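Local coordinates for protein gingipain R2 Pro-Domain (Porphyromonas gingivalis, PDB 4IEF) that probably holds the arginine-specific cysteine protease gingipain R2 in a latent form and may assist its folding before being cleaved away, at residues 12-16 against 52-56; 30-36 against 49-53; 86-90 against 167-171; 97-102 against 116-122; 122-128 against 154-160. All blocks are in the same frame, centred on the assembly; numbering follows the deposited sequence.

Contact 1 (12-16 against 52-56)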
# COMPACT_ATOMS: atom_id res chain seq x y z
N ARG A 12 -11.30 -8.20 10.75
CA ARG A 12 -12.49 -8.30 9.92
C ARG A 12 -13.66 -8.90 10.70
O ARG A 12 -13.47 -9.90 11.39
CB ARG A 12 -12.23 -9.16 8.67
CG ARG A 12 -13.21 -8.89 7.54
CD ARG A 12 -13.25 -10.02 6.53
NE ARG A 12 -14.48 -10.80 6.63
CZ ARG A 12 -14.55 -12.04 7.11
NH1 ARG A 12 -15.71 -12.68 7.16
NH2 ARG A 12 -13.46 -12.66 7.54
N ASN A 13 -14.85 -8.29 10.57
CA ASN A 13 -16.06 -8.79 11.24
C ASN A 13 -16.60 -9.99 10.43
O ASN A 13 -16.97 -9.81 9.27
CB ASN A 13 -17.11 -7.68 11.40
CG ASN A 13 -18.29 -8.02 12.29
OD1 ASN A 13 -18.79 -9.15 12.34
ND2 ASN A 13 -18.81 -7.02 12.97
N PRO A 14 -16.61 -11.22 11.02
CA PRO A 14 -17.06 -12.39 10.25
C PRO A 14 -18.57 -12.46 10.06
O PRO A 14 -19.05 -13.21 9.21
CB PRO A 14 -16.58 -13.59 11.09
CG PRO A 14 -15.72 -13.01 12.19
CD PRO A 14 -16.18 -11.60 12.38
N GLN A 15 -19.32 -11.70 10.87
CA GLN A 15 -20.78 -11.68 10.85
C GLN A 15 -21.32 -10.72 9.75
O GLN A 15 -22.51 -10.77 9.43
CB GLN A 15 -21.33 -11.33 12.24
CG GLN A 15 -21.00 -12.38 13.30
CD GLN A 15 -21.93 -12.34 14.48
OE1 GLN A 15 -23.11 -12.68 14.38
NE2 GLN A 15 -21.40 -11.97 15.64
N VAL A 16 -20.44 -9.89 9.16
CA VAL A 16 -20.80 -9.00 8.05
C VAL A 16 -20.76 -9.84 6.77
O VAL A 16 -19.70 -10.39 6.42
CB VAL A 16 -19.92 -7.72 7.98
CG1 VAL A 16 -20.26 -6.87 6.74
CG2 VAL A 16 -20.08 -6.89 9.24
N PHE A 52 -15.76 -2.69 18.73
CA PHE A 52 -16.31 -3.92 18.15
C PHE A 52 -15.45 -4.31 16.95
O PHE A 52 -14.74 -3.47 16.40
CB PHE A 52 -17.81 -3.79 17.79
CG PHE A 52 -18.22 -2.77 16.74
CD1 PHE A 52 -18.18 -3.08 15.39
CD2 PHE A 52 -18.74 -1.54 17.12
CE1 PHE A 52 -18.60 -2.15 14.42
CE2 PHE A 52 -19.16 -0.61 16.16
CZ PHE A 52 -19.07 -0.92 14.81
N THR A 53 -15.50 -5.60 16.56
CA THR A 53 -14.73 -6.14 15.43
C THR A 53 -15.01 -5.31 14.15
O THR A 53 -16.17 -5.12 13.77
CB THR A 53 -15.03 -7.63 15.21
OG1 THR A 53 -15.09 -8.29 16.48
CG2 THR A 53 -14.00 -8.31 14.33
N GLU A 54 -13.92 -4.79 13.55
CA GLU A 54 -13.88 -3.96 12.33
C GLU A 54 -14.53 -2.57 12.56
O GLU A 54 -14.76 -1.82 11.60
CB GLU A 54 -14.53 -4.71 11.15
CG GLU A 54 -13.90 -4.43 9.80
CD GLU A 54 -14.62 -5.05 8.62
OE1 GLU A 54 -15.21 -6.14 8.77
OE2 GLU A 54 -14.59 -4.43 7.52
N GLY A 55 -14.76 -2.22 13.83
CA GLY A 55 -15.30 -0.93 14.23
C GLY A 55 -14.24 0.14 14.18
O GLY A 55 -13.12 -0.08 14.66
N VAL A 56 -14.56 1.30 13.59
CA VAL A 56 -13.62 2.42 13.45
C VAL A 56 -14.27 3.72 13.96
O VAL A 56 -15.40 4.04 13.60
CB VAL A 56 -13.13 2.55 11.98
CG1 VAL A 56 -12.57 3.94 11.67
CG2 VAL A 56 -12.10 1.47 11.65
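Two turns dock here: an Asx turn headed by Asn13, within the type I beta turn Asn13 to Val16, sits against Thr53 and Glu54, the central pair of the type II beta turn Phe52 to Gly55. The firm link is from backbone to carboxylate. Asn13 N donates to Glu54 OE1 over 2.8 Å and almost straight, at 171°, meeting that oxygen on its anti side. The Asn13 amide divides its work: OD1 takes the backbone N of Gln15 at 3.0 Å, while ND2 reaches back to Thr53 O in a weak 3.3 Å bond and also serves Arg31 O. Next to it, Thr53 CG2 presses on Arg12 O at 3.4 Å; it stands anti to its own backbone N (chi1 -42° for OG1), which aims the methyl at the N-terminal chain. Arg12 lays CG 3.6 Å from Glu54 OE1, but its guanidinium bends off and forms no salt bridge with that carboxylate. Glu54 instead pairs through OE1 with Arg71, and through OE2 with a basic side chain of another protein chain. With OE1 shared by a backbone N-H and an arginine, Glu54 is probably kept negatively charged, and it joins the N-terminal chain, strand 69-74 and the partner protein.

Contact 2 (30-36 against 49-53)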
# COMPACT_ATOMS: atom_id res chain seq x y z
N PHE A 30 -25.13 -6.53 8.41
CA PHE A 30 -24.21 -6.25 9.50
C PHE A 30 -24.75 -6.93 10.74
O PHE A 30 -25.96 -6.89 10.99
CB PHE A 30 -24.04 -4.73 9.75
CG PHE A 30 -23.45 -4.41 11.11
CD1 PHE A 30 -24.27 -4.27 12.23
CD2 PHE A 30 -22.07 -4.30 11.28
CE1 PHE A 30 -23.71 -4.06 13.50
CE2 PHE A 30 -21.52 -4.05 12.54
CZ PHE A 30 -22.34 -3.93 13.64
N ARG A 31 -23.85 -7.52 11.52
CA ARG A 31 -24.19 -8.10 12.81
C ARG A 31 -23.11 -7.69 13.81
O ARG A 31 -21.93 -7.70 13.47
CB ARG A 31 -24.37 -9.62 12.74
CG ARG A 31 -25.77 -10.03 12.31
CD ARG A 31 -25.88 -11.53 12.11
NE ARG A 31 -27.27 -11.93 11.86
CZ ARG A 31 -27.64 -13.16 11.51
NH1 ARG A 31 -26.74 -14.11 11.34
NH2 ARG A 31 -28.92 -13.43 11.31
N MET A 32 -23.54 -7.24 15.01
CA MET A 32 -22.63 -6.80 16.06
C MET A 32 -21.75 -7.96 16.53
O MET A 32 -22.25 -9.05 16.83
CB MET A 32 -23.42 -6.19 17.25
CG MET A 32 -22.52 -5.59 18.34
SD MET A 32 -21.41 -4.29 17.75
CE MET A 32 -22.53 -2.88 17.79
N ASP A 33 -20.44 -7.72 16.58
CA ASP A 33 -19.49 -8.75 16.98
C ASP A 33 -18.49 -8.19 17.98
O ASP A 33 -17.90 -7.13 17.74
CB ASP A 33 -18.77 -9.33 15.74
CG ASP A 33 -17.92 -10.54 16.05
OD1 ASP A 33 -16.69 -10.38 16.18
OD2 ASP A 33 -18.49 -11.64 16.18
N ASN A 34 -18.32 -8.90 19.10
CA ASN A 34 -17.40 -8.62 20.21
C ASN A 34 -17.48 -7.14 20.70
O ASN A 34 -16.46 -6.47 20.86
CB ASN A 34 -15.95 -8.99 19.81
CG ASN A 34 -14.96 -9.06 20.95
OD1 ASN A 34 -15.29 -9.39 22.09
ND2 ASN A 34 -13.71 -8.77 20.66
N LEU A 35 -18.70 -6.64 20.96
CA LEU A 35 -18.88 -5.28 21.47
C LEU A 35 -18.32 -5.19 22.90
O LEU A 35 -18.74 -5.93 23.78
CB LEU A 35 -20.34 -4.82 21.43
CG LEU A 35 -20.63 -3.45 22.08
CD1 LEU A 35 -20.15 -2.30 21.20
CD2 LEU A 35 -22.10 -3.30 22.40
N GLN A 36 -17.34 -4.30 23.11
CA GLN A 36 -16.70 -4.07 24.41
C GLN A 36 -16.71 -2.59 24.77
O GLN A 36 -16.81 -1.74 23.88
CB GLN A 36 -15.24 -4.61 24.43
CG GLN A 36 -15.08 -6.05 23.93
CD GLN A 36 -14.30 -6.97 24.83
OE1 GLN A 36 -13.29 -7.54 24.42
NE2 GLN A 36 -14.82 -7.22 26.03
N VAL A 49 -15.53 3.87 26.24
CA VAL A 49 -15.06 3.90 24.86
C VAL A 49 -15.55 2.59 24.22
O VAL A 49 -15.04 1.52 24.57
CB VAL A 49 -13.53 4.13 24.69
CG1 VAL A 49 -13.11 3.98 23.23
CG2 VAL A 49 -13.10 5.48 25.23
N PRO A 50 -16.57 2.63 23.34
CA PRO A 50 -17.04 1.38 22.73
C PRO A 50 -16.11 0.89 21.62
O PRO A 50 -15.53 1.69 20.90
CB PRO A 50 -18.42 1.76 22.16
CG PRO A 50 -18.65 3.21 22.53
CD PRO A 50 -17.31 3.80 22.83
N THR A 51 -15.95 -0.45 21.52
CA THR A 51 -15.15 -1.12 20.50
C THR A 51 -15.86 -2.38 20.03
O THR A 51 -16.48 -3.06 20.84
CB THR A 51 -13.72 -1.48 20.99
OG1 THR A 51 -13.79 -2.16 22.24
CG2 THR A 51 -12.80 -0.27 21.09
N PHE A 52 -15.76 -2.69 18.73
CA PHE A 52 -16.31 -3.92 18.15
C PHE A 52 -15.45 -4.31 16.95
O PHE A 52 -14.74 -3.47 16.40
CB PHE A 52 -17.81 -3.79 17.79
CG PHE A 52 -18.22 -2.77 16.74
CD1 PHE A 52 -18.18 -3.08 15.39
CD2 PHE A 52 -18.74 -1.54 17.12
CE1 PHE A 52 -18.60 -2.15 14.42
CE2 PHE A 52 -19.16 -0.61 16.16
CZ PHE A 52 -19.07 -0.92 14.81
N THR A 53 -15.50 -5.60 16.56
CA THR A 53 -14.73 -6.14 15.43
C THR A 53 -15.01 -5.31 14.15
O THR A 53 -16.17 -5.12 13.77
CB THR A 53 -15.03 -7.63 15.21
OG1 THR A 53 -15.09 -8.29 16.48
CG2 THR A 53 -14.00 -8.31 14.33
O HOH W 1 -13.05 -8.05 17.90
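Met32 folds its thioether against the ring of Phe52, a Met-aromatic contact where the chain leaves strand 25-31 and enters the beta hairpin of strands 36-42 and 45-51. SD stands 3.6 Å from Phe52 CB and approaches the ring obliquely, while the methyl CE lies over one face; bends at chi2 and chi3 curl the chain back to make this possible. Phe52 itself has CG between its backbone N and carbonyl carbon (chi1 62°), a torsion that turns the ring to Met32 and Phe30, where it is buried. Phe30 completes the group, turning its edge toward the Phe52 face in an offset edge-to-face pair with centroids 5.9 Å apart and planes at 71°. Pro153 and Leu154 of strand 144-157 pack against these side chains from the main sheet. Along the backbones, Gln36 and Thr51 form an antiparallel hydrogen-bonded pair, Gln36 N to Thr51 O at 2.7 Å and Thr51 N to Gln36 O at 2.8 Å. Asn34, with left-handed backbone angles, and Leu35 interrupt the pairing; Leu35 CA still faces Thr51 O in a CA-H...O contact, and bonding resumes with Thr53 N on Asp33 O at 3.1 Å. A water links Asn34 ND2 to Thr53 OG1, and the same hydroxyl gives its proton to the anti lone pair of Asp33 OD1 at 2.6 Å.

Contact 3 (86-90 against 167-171)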
# COMPACT_ATOMS: atom_id res chain seq x y z
N VAL A 86 -33.39 -2.06 5.25
CA VAL A 86 -34.54 -2.94 5.00
C VAL A 86 -34.88 -3.77 6.25
O VAL A 86 -36.01 -4.24 6.39
CB VAL A 86 -34.38 -3.83 3.73
CG1 VAL A 86 -34.39 -2.98 2.47
CG2 VAL A 86 -33.12 -4.70 3.79
N SER A 87 -33.90 -3.93 7.16
CA SER A 87 -34.04 -4.69 8.40
C SER A 87 -33.08 -4.15 9.46
O SER A 87 -31.93 -3.84 9.15
CB SER A 87 -33.79 -6.18 8.13
OG SER A 87 -33.74 -6.95 9.32
N SER A 88 -33.58 -3.99 10.70
CA SER A 88 -32.79 -3.51 11.85
C SER A 88 -33.36 -4.05 13.16
O SER A 88 -34.57 -4.28 13.27
CB SER A 88 -32.74 -1.98 11.88
OG SER A 88 -34.01 -1.41 12.14
N LYS A 89 -32.48 -4.26 14.15
CA LYS A 89 -32.80 -4.80 15.47
C LYS A 89 -31.86 -4.17 16.48
O LYS A 89 -30.64 -4.17 16.26
CB LYS A 89 -32.65 -6.33 15.43
CG LYS A 89 -33.02 -7.08 16.71
CD LYS A 89 -32.50 -8.52 16.69
CE LYS A 89 -33.30 -9.46 15.80
NZ LYS A 89 -32.58 -10.73 15.55
N PHE A 90 -32.40 -3.59 17.57
CA PHE A 90 -31.53 -2.99 18.58
C PHE A 90 -31.97 -3.32 20.01
O PHE A 90 -33.13 -3.68 20.25
CB PHE A 90 -31.39 -1.46 18.39
CG PHE A 90 -32.57 -0.59 18.79
CD1 PHE A 90 -32.74 -0.18 20.11
CD2 PHE A 90 -33.47 -0.13 17.84
CE1 PHE A 90 -33.82 0.61 20.48
CE2 PHE A 90 -34.53 0.69 18.20
CZ PHE A 90 -34.70 1.05 19.52
N THR A 167 -27.85 -4.82 16.99
CA THR A 167 -27.28 -6.16 16.91
C THR A 167 -27.29 -6.65 15.46
O THR A 167 -26.41 -7.44 15.09
CB THR A 167 -28.01 -7.13 17.84
OG1 THR A 167 -29.41 -7.14 17.51
CG2 THR A 167 -27.81 -6.79 19.31
N GLU A 168 -28.24 -6.17 14.64
CA GLU A 168 -28.34 -6.51 13.22
C GLU A 168 -28.88 -5.33 12.41
O GLU A 168 -29.82 -4.65 12.83
CB GLU A 168 -29.22 -7.75 12.99
CG GLU A 168 -29.15 -8.29 11.58
CD GLU A 168 -30.16 -9.38 11.29
OE1 GLU A 168 -29.75 -10.57 11.28
OE2 GLU A 168 -31.35 -9.06 11.11
N ILE A 169 -28.25 -5.08 11.24
CA ILE A 169 -28.64 -4.07 10.26
C ILE A 169 -28.49 -4.68 8.87
O ILE A 169 -27.39 -5.10 8.50
CB ILE A 169 -27.85 -2.71 10.36
CG1 ILE A 169 -27.86 -2.09 11.78
CG2 ILE A 169 -28.37 -1.70 9.30
CD1 ILE A 169 -26.75 -1.02 12.02
N VAL A 170 -29.58 -4.70 8.09
CA VAL A 170 -29.55 -5.17 6.71
C VAL A 170 -29.88 -3.97 5.83
O VAL A 170 -30.93 -3.35 6.00
CB VAL A 170 -30.46 -6.40 6.41
CG1 VAL A 170 -30.30 -6.85 4.96
CG2 VAL A 170 -30.15 -7.55 7.36
N VAL A 171 -28.96 -3.64 4.90
CA VAL A 171 -29.16 -2.51 4.00
C VAL A 171 -29.26 -2.97 2.54
O VAL A 171 -28.65 -3.96 2.15
CB VAL A 171 -28.08 -1.39 4.15
CG1 VAL A 171 -28.12 -0.77 5.54
CG2 VAL A 171 -26.68 -1.89 3.80
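Ser87 and Val170 form a hydrogen-bonded pair between antiparallel strands whose axes, over 86-90 and 168-171, approach to 4.6 Å with directions 167° apart. Val170 N meets Ser87 O at 2.7 Å and practically straight, whereas Val170 O is gripped by two donors, Val86 N at 2.9 Å and Ser87 N at 3.2 Å. Next comes the non-hydrogen-bonded pair Ser88 and Ile169, then Lys89 N on Glu168 O at 3.0 Å. Past that point the pairing slackens: Thr167 N and OG1 both turn to Lys89 O, each in a weak bond.

Among the side chains, Val86 brings CG2 to 3.7 Å from Val170 CG1, and the two branched groups meet at a slant. Ser87 sets CB on Val170 CB, both on the face they share with Lys89 and Glu168, with Ser87 OG anti to its backbone N. Lys89 runs its methylenes past Thr167 so that CD lies 3.5 Å from OG1. Its NZ remains 4.9 Å from Glu168 OE2, too far for a salt bridge; Glu168 reaches through OE1 to Arg31 on the next strand. Ile169 and Val171 point to the other face, against Phe151 of strand 144-157. With Val86 and Ser87 opposite Val170, and Thr167 and Glu168 opposite Lys89, this ladder carries a classic beta bulge at both ends, within an antiparallel sheet where residues 167-171 of strand 162-176 run between strands 25-31 and 79-93.

Contact 4 (97-102 against 116-122)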
# COMPACT_ATOMS: atom_id res chain seq x y z
N LEU A 97 -22.54 6.51 30.12
CA LEU A 97 -21.79 7.70 29.77
C LEU A 97 -20.78 7.30 28.71
O LEU A 97 -19.84 6.56 29.01
CB LEU A 97 -21.13 8.36 31.00
CG LEU A 97 -20.20 9.56 30.74
CD1 LEU A 97 -20.97 10.76 30.20
CD2 LEU A 97 -19.44 9.94 31.99
N ILE A 98 -21.03 7.70 27.45
CA ILE A 98 -20.14 7.41 26.32
C ILE A 98 -19.11 8.52 26.26
O ILE A 98 -19.46 9.70 26.35
CB ILE A 98 -20.92 7.24 24.98
CG1 ILE A 98 -21.84 5.99 25.00
CG2 ILE A 98 -19.99 7.24 23.73
CD1 ILE A 98 -21.16 4.57 25.08
N ALA A 99 -17.82 8.14 26.13
CA ALA A 99 -16.68 9.05 26.06
C ALA A 99 -16.74 9.94 24.81
O ALA A 99 -17.15 9.47 23.75
CB ALA A 99 -15.39 8.27 26.08
N PRO A 100 -16.32 11.23 24.92
CA PRO A 100 -16.33 12.10 23.73
C PRO A 100 -15.11 11.85 22.85
O PRO A 100 -14.04 11.48 23.35
CB PRO A 100 -16.33 13.50 24.34
CG PRO A 100 -15.61 13.35 25.62
CD PRO A 100 -15.79 11.94 26.10
N SER A 101 -15.26 12.03 21.54
CA SER A 101 -14.17 11.81 20.61
C SER A 101 -13.07 12.86 20.74
O SER A 101 -13.35 14.03 20.98
CB SER A 101 -14.68 11.77 19.18
OG SER A 101 -13.63 11.45 18.27
N LYS A 102 -11.82 12.41 20.61
CA LYS A 102 -10.63 13.26 20.63
C LYS A 102 -10.38 13.81 19.21
O LYS A 102 -9.53 14.68 19.02
CB LYS A 102 -9.40 12.47 21.12
CG LYS A 102 -9.42 12.14 22.60
CD LYS A 102 -8.12 11.48 23.01
CE LYS A 102 -8.18 11.00 24.43
NZ LYS A 102 -6.88 10.44 24.89
N TYR A 116 -10.13 13.73 27.33
CA TYR A 116 -11.45 13.59 26.73
C TYR A 116 -12.23 14.86 27.07
O TYR A 116 -12.43 15.15 28.25
CB TYR A 116 -12.14 12.31 27.24
CG TYR A 116 -11.55 11.03 26.69
CD1 TYR A 116 -10.56 10.34 27.38
CD2 TYR A 116 -12.01 10.49 25.50
CE1 TYR A 116 -10.02 9.15 26.88
CE2 TYR A 116 -11.49 9.30 24.99
CZ TYR A 116 -10.49 8.64 25.68
OH TYR A 116 -9.97 7.47 25.17
N VAL A 117 -12.59 15.65 26.06
CA VAL A 117 -13.31 16.91 26.26
C VAL A 117 -14.69 16.81 25.58
O VAL A 117 -14.80 16.43 24.42
CB VAL A 117 -12.49 18.15 25.79
CG1 VAL A 117 -12.03 18.03 24.34
CG2 VAL A 117 -13.23 19.47 26.02
N TYR A 118 -15.74 17.11 26.36
CA TYR A 118 -17.13 17.08 25.91
C TYR A 118 -17.48 18.37 25.16
O TYR A 118 -17.18 19.46 25.64
CB TYR A 118 -18.08 16.88 27.10
CG TYR A 118 -17.92 15.55 27.79
CD1 TYR A 118 -17.04 15.40 28.85
CD2 TYR A 118 -18.67 14.44 27.40
CE1 TYR A 118 -16.88 14.17 29.49
CE2 TYR A 118 -18.53 13.21 28.04
CZ TYR A 118 -17.62 13.07 29.08
OH TYR A 118 -17.47 11.87 29.72
N GLY A 119 -18.09 18.22 23.98
CA GLY A 119 -18.53 19.34 23.16
C GLY A 119 -19.96 19.73 23.47
O GLY A 119 -20.59 19.10 24.32
N GLN A 120 -20.49 20.75 22.75
CA GLN A 120 -21.85 21.26 22.92
C GLN A 120 -22.92 20.21 22.56
O GLN A 120 -24.04 20.29 23.07
CB GLN A 120 -22.05 22.54 22.08
CG GLN A 120 -22.52 23.75 22.90
CD GLN A 120 -23.95 23.63 23.40
OE1 GLN A 120 -24.21 23.59 24.61
NE2 GLN A 120 -24.92 23.61 22.49
N SER A 121 -22.56 19.22 21.70
CA SER A 121 -23.42 18.13 21.27
C SER A 121 -23.96 17.30 22.46
O SER A 121 -25.01 16.67 22.33
CB SER A 121 -22.66 17.22 20.30
OG SER A 121 -21.51 16.64 20.89
N TYR A 122 -23.26 17.34 23.63
CA TYR A 122 -23.63 16.62 24.86
C TYR A 122 -24.79 17.31 25.63
O TYR A 122 -25.25 16.77 26.64
CB TYR A 122 -22.40 16.41 25.77
CG TYR A 122 -21.68 15.13 25.45
CD1 TYR A 122 -20.76 15.07 24.41
CD2 TYR A 122 -21.96 13.95 26.14
CE1 TYR A 122 -20.14 13.87 24.06
CE2 TYR A 122 -21.35 12.74 25.80
CZ TYR A 122 -20.42 12.71 24.76
OH TYR A 122 -19.78 11.55 24.44
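Leu97 starts the contact by resting its branched end against the hydroxyl of Tyr118, CD2 being 3.6 Å from OH; that hydroxyl is hydrogen-bonded to Thr42 of strand 36-42. Ile98 contributes its carbonyl: Tyr122 OH donates to Ile98 O at 2.7 Å, arriving from above the carbonyl plane, 49° out of it. Ala99 touches Tyr116 CD2 lightly through CB. Pro100 then wedges among three tyrosines, within the long, largely irregular excursion between strands 79-93 and 133-141, whose outgoing and returning arms meet here. Its CG lies squarely over the Tyr118 ring, 3.7 Å from the centroid, a CH-pi contact. CB meets Tyr122 CE1 at 3.8 Å, CD abuts Tyr116 CB, and Pro100 O lies at the edge of the Tyr116 ring, 3.1 Å from CD2. Tyr118 in turn directs its CD2 edge at the centre of the Tyr122 face, edge-to-face. Lys102 stretches out fully beyond CG and lays CE over the centre of the Tyr116 ring, 3.5 Å from the centroid, with NZ off-centre at 4.4 Å in a cation-pi contact; the ammonium also donates to the carbonyl oxygens of Pro111 and Ile114.

Contact 5 (122-128 against 154-160)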
# COMPACT_ATOMS: atom_id res chain seq x y z
N TYR A 122 -23.26 17.34 23.63
CA TYR A 122 -23.63 16.62 24.86
C TYR A 122 -24.79 17.31 25.63
O TYR A 122 -25.25 16.77 26.64
CB TYR A 122 -22.40 16.41 25.77
CG TYR A 122 -21.68 15.13 25.45
CD1 TYR A 122 -20.76 15.07 24.41
CD2 TYR A 122 -21.96 13.95 26.14
CE1 TYR A 122 -20.14 13.87 24.06
CE2 TYR A 122 -21.35 12.74 25.80
CZ TYR A 122 -20.42 12.71 24.76
OH TYR A 122 -19.78 11.55 24.44
N ASN A 123 -25.28 18.45 25.13
CA ASN A 123 -26.42 19.16 25.72
C ASN A 123 -27.65 19.03 24.80
O ASN A 123 -28.72 19.53 25.16
CB ASN A 123 -26.07 20.64 25.97
CG ASN A 123 -24.90 20.87 26.90
OD1 ASN A 123 -24.98 20.74 28.13
ND2 ASN A 123 -23.79 21.30 26.33
N GLU A 124 -27.51 18.34 23.65
CA GLU A 124 -28.57 18.15 22.65
C GLU A 124 -29.35 16.85 22.89
O GLU A 124 -28.75 15.76 22.91
CB GLU A 124 -27.98 18.18 21.23
CG GLU A 124 -27.53 19.57 20.80
CD GLU A 124 -26.48 19.62 19.71
OE1 GLU A 124 -25.54 20.43 19.83
OE2 GLU A 124 -26.60 18.86 18.71
N ASP A 125 -30.67 16.97 23.11
CA ASP A 125 -31.56 15.84 23.37
C ASP A 125 -32.01 15.18 22.05
O ASP A 125 -33.13 15.42 21.57
CB ASP A 125 -32.77 16.29 24.22
CG ASP A 125 -33.67 15.18 24.75
OD1 ASP A 125 -33.27 13.99 24.67
OD2 ASP A 125 -34.76 15.50 25.26
N LYS A 126 -31.11 14.37 21.47
CA LYS A 126 -31.30 13.61 20.23
C LYS A 126 -30.26 12.48 20.14
O LYS A 126 -29.24 12.53 20.84
CB LYS A 126 -31.24 14.52 18.98
CG LYS A 126 -29.86 15.08 18.64
CD LYS A 126 -29.82 15.58 17.21
CE LYS A 126 -28.42 15.57 16.64
NZ LYS A 126 -28.40 16.00 15.22
N PHE A 127 -30.50 11.49 19.25
CA PHE A 127 -29.57 10.38 19.06
C PHE A 127 -28.53 10.71 18.01
O PHE A 127 -28.87 11.13 16.90
CB PHE A 127 -30.30 9.08 18.71
CG PHE A 127 -30.85 8.39 19.94
CD1 PHE A 127 -32.13 8.67 20.39
CD2 PHE A 127 -30.08 7.48 20.65
CE1 PHE A 127 -32.64 8.04 21.53
CE2 PHE A 127 -30.59 6.85 21.79
CZ PHE A 127 -31.87 7.14 22.22
N PHE A 128 -27.25 10.56 18.39
CA PHE A 128 -26.09 10.79 17.53
C PHE A 128 -25.57 9.45 17.00
O PHE A 128 -25.61 8.47 17.75
CB PHE A 128 -24.99 11.52 18.31
CG PHE A 128 -25.28 12.98 18.60
CD1 PHE A 128 -24.77 13.98 17.79
CD2 PHE A 128 -26.05 13.35 19.70
CE1 PHE A 128 -25.03 15.33 18.06
CE2 PHE A 128 -26.31 14.70 19.97
CZ PHE A 128 -25.79 15.68 19.16
N LEU A 154 -24.19 2.07 16.73
CA LEU A 154 -24.19 2.63 18.08
C LEU A 154 -24.74 4.05 18.01
O LEU A 154 -24.11 4.96 17.46
CB LEU A 154 -22.78 2.56 18.71
CG LEU A 154 -22.17 1.16 18.89
CD1 LEU A 154 -20.72 1.24 19.26
CD2 LEU A 154 -22.93 0.34 19.94
N GLN A 155 -25.97 4.22 18.52
CA GLN A 155 -26.70 5.48 18.55
C GLN A 155 -26.85 5.91 20.01
O GLN A 155 -27.31 5.13 20.84
CB GLN A 155 -28.06 5.36 17.83
CG GLN A 155 -27.97 4.88 16.37
CD GLN A 155 -27.43 5.89 15.39
OE1 GLN A 155 -27.74 7.08 15.45
NE2 GLN A 155 -26.64 5.42 14.43
N TYR A 156 -26.37 7.12 20.34
CA TYR A 156 -26.35 7.57 21.73
C TYR A 156 -26.93 8.96 21.90
O TYR A 156 -26.53 9.91 21.21
CB TYR A 156 -24.89 7.54 22.25
CG TYR A 156 -24.68 8.05 23.67
CD1 TYR A 156 -25.13 7.31 24.76
CD2 TYR A 156 -23.96 9.21 23.91
CE1 TYR A 156 -24.91 7.76 26.07
CE2 TYR A 156 -23.73 9.67 25.21
CZ TYR A 156 -24.21 8.93 26.28
OH TYR A 156 -23.97 9.38 27.57
N ASN A 157 -27.89 9.06 22.83
CA ASN A 157 -28.52 10.30 23.25
C ASN A 157 -27.76 10.77 24.49
O ASN A 157 -27.82 10.10 25.52
CB ASN A 157 -30.02 10.11 23.50
CG ASN A 157 -30.79 11.40 23.71
OD1 ASN A 157 -30.38 12.30 24.45
ND2 ASN A 157 -31.95 11.50 23.08
N PRO A 158 -26.99 11.89 24.41
CA PRO A 158 -26.19 12.33 25.57
C PRO A 158 -26.99 12.88 26.75
O PRO A 158 -26.55 12.75 27.89
CB PRO A 158 -25.29 13.42 24.99
CG PRO A 158 -25.40 13.30 23.51
CD PRO A 158 -26.76 12.77 23.25
N VAL A 159 -28.16 13.49 26.49
CA VAL A 159 -29.02 14.08 27.52
C VAL A 159 -29.73 12.97 28.34
O VAL A 159 -29.77 13.06 29.57
CB VAL A 159 -30.02 15.09 26.89
CG1 VAL A 159 -31.15 15.47 27.86
CG2 VAL A 159 -29.29 16.34 26.41
N THR A 160 -30.28 11.94 27.67
CA THR A 160 -30.99 10.85 28.35
C THR A 160 -30.04 9.74 28.83
O THR A 160 -30.46 8.88 29.61
CB THR A 160 -32.10 10.26 27.45
OG1 THR A 160 -31.51 9.63 26.32
CG2 THR A 160 -33.13 11.30 27.01
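The Phe127 ring carries Asn157 CB over the centre of one face, a CH-pi contact 3.6 Å from the centroid, with Gln155 O at its edge and the Asn157 amide plane almost perpendicular to it. Phe128 turns an edge to Tyr156 O and has Lys126 CE above one face, offset toward the rim; its CD2 meets Pro158 CD obliquely at 3.7 Å. Tyr122 CE2 lies in plane at the edge of the Tyr156 ring, 3.9 Å from Tyr156 CE2. Pro158 sits between Tyr122, on its CB, and Phe128, on its CG and CD. The hydroxyl of Tyr156 is bonded to Val96 O.

Backbone pairing is confined to one antiparallel bridge. Tyr156 N meets Phe128 O at 3.0 Å in the carbonyl plane; the return bond, Phe128 N to Tyr156 O, has the same length but comes from above the plane. Val159 packs CG2 on Asn123 O at 3.5 Å and CB on the Asp125 side chain. Asn157 has CG anti to its backbone N (chi1 -171°), which brings ND2 to Asp125 OD1 at 3.2 Å, nearly along the C-O axis. The other end of the amide serves its own segment: OD1 accepts Thr160 N at 3.2 Å, from above the carbonyl plane. That Asx motif heads the turn joining strands 144-157 and 162-176, so the loop before strand 133-141 is fastened to the tip of a beta hairpin.

From the N terminus, contact 1 ties the first ordered residues to the loop after strand 45-51. Contact 2 closes a shorter loop within that span, and both end on Phe52 and Thr53, with Asn13 and Gln15 bonding directly to 30-36. Contact 3 opens a new and longer span, 86 to 171, holding contacts 4 and 5 in series, which meet at Tyr122; no two spans cross. The main sheet links contact 2 to contact 3, since Phe30 and Met32 pair with Ile169 and Thr167. Leu154 of contact 5 packs on Phe52, Pro50 and Leu35, while Val49 and Pro50 reach contact 4, bringing hairpin, excursion and sheet together.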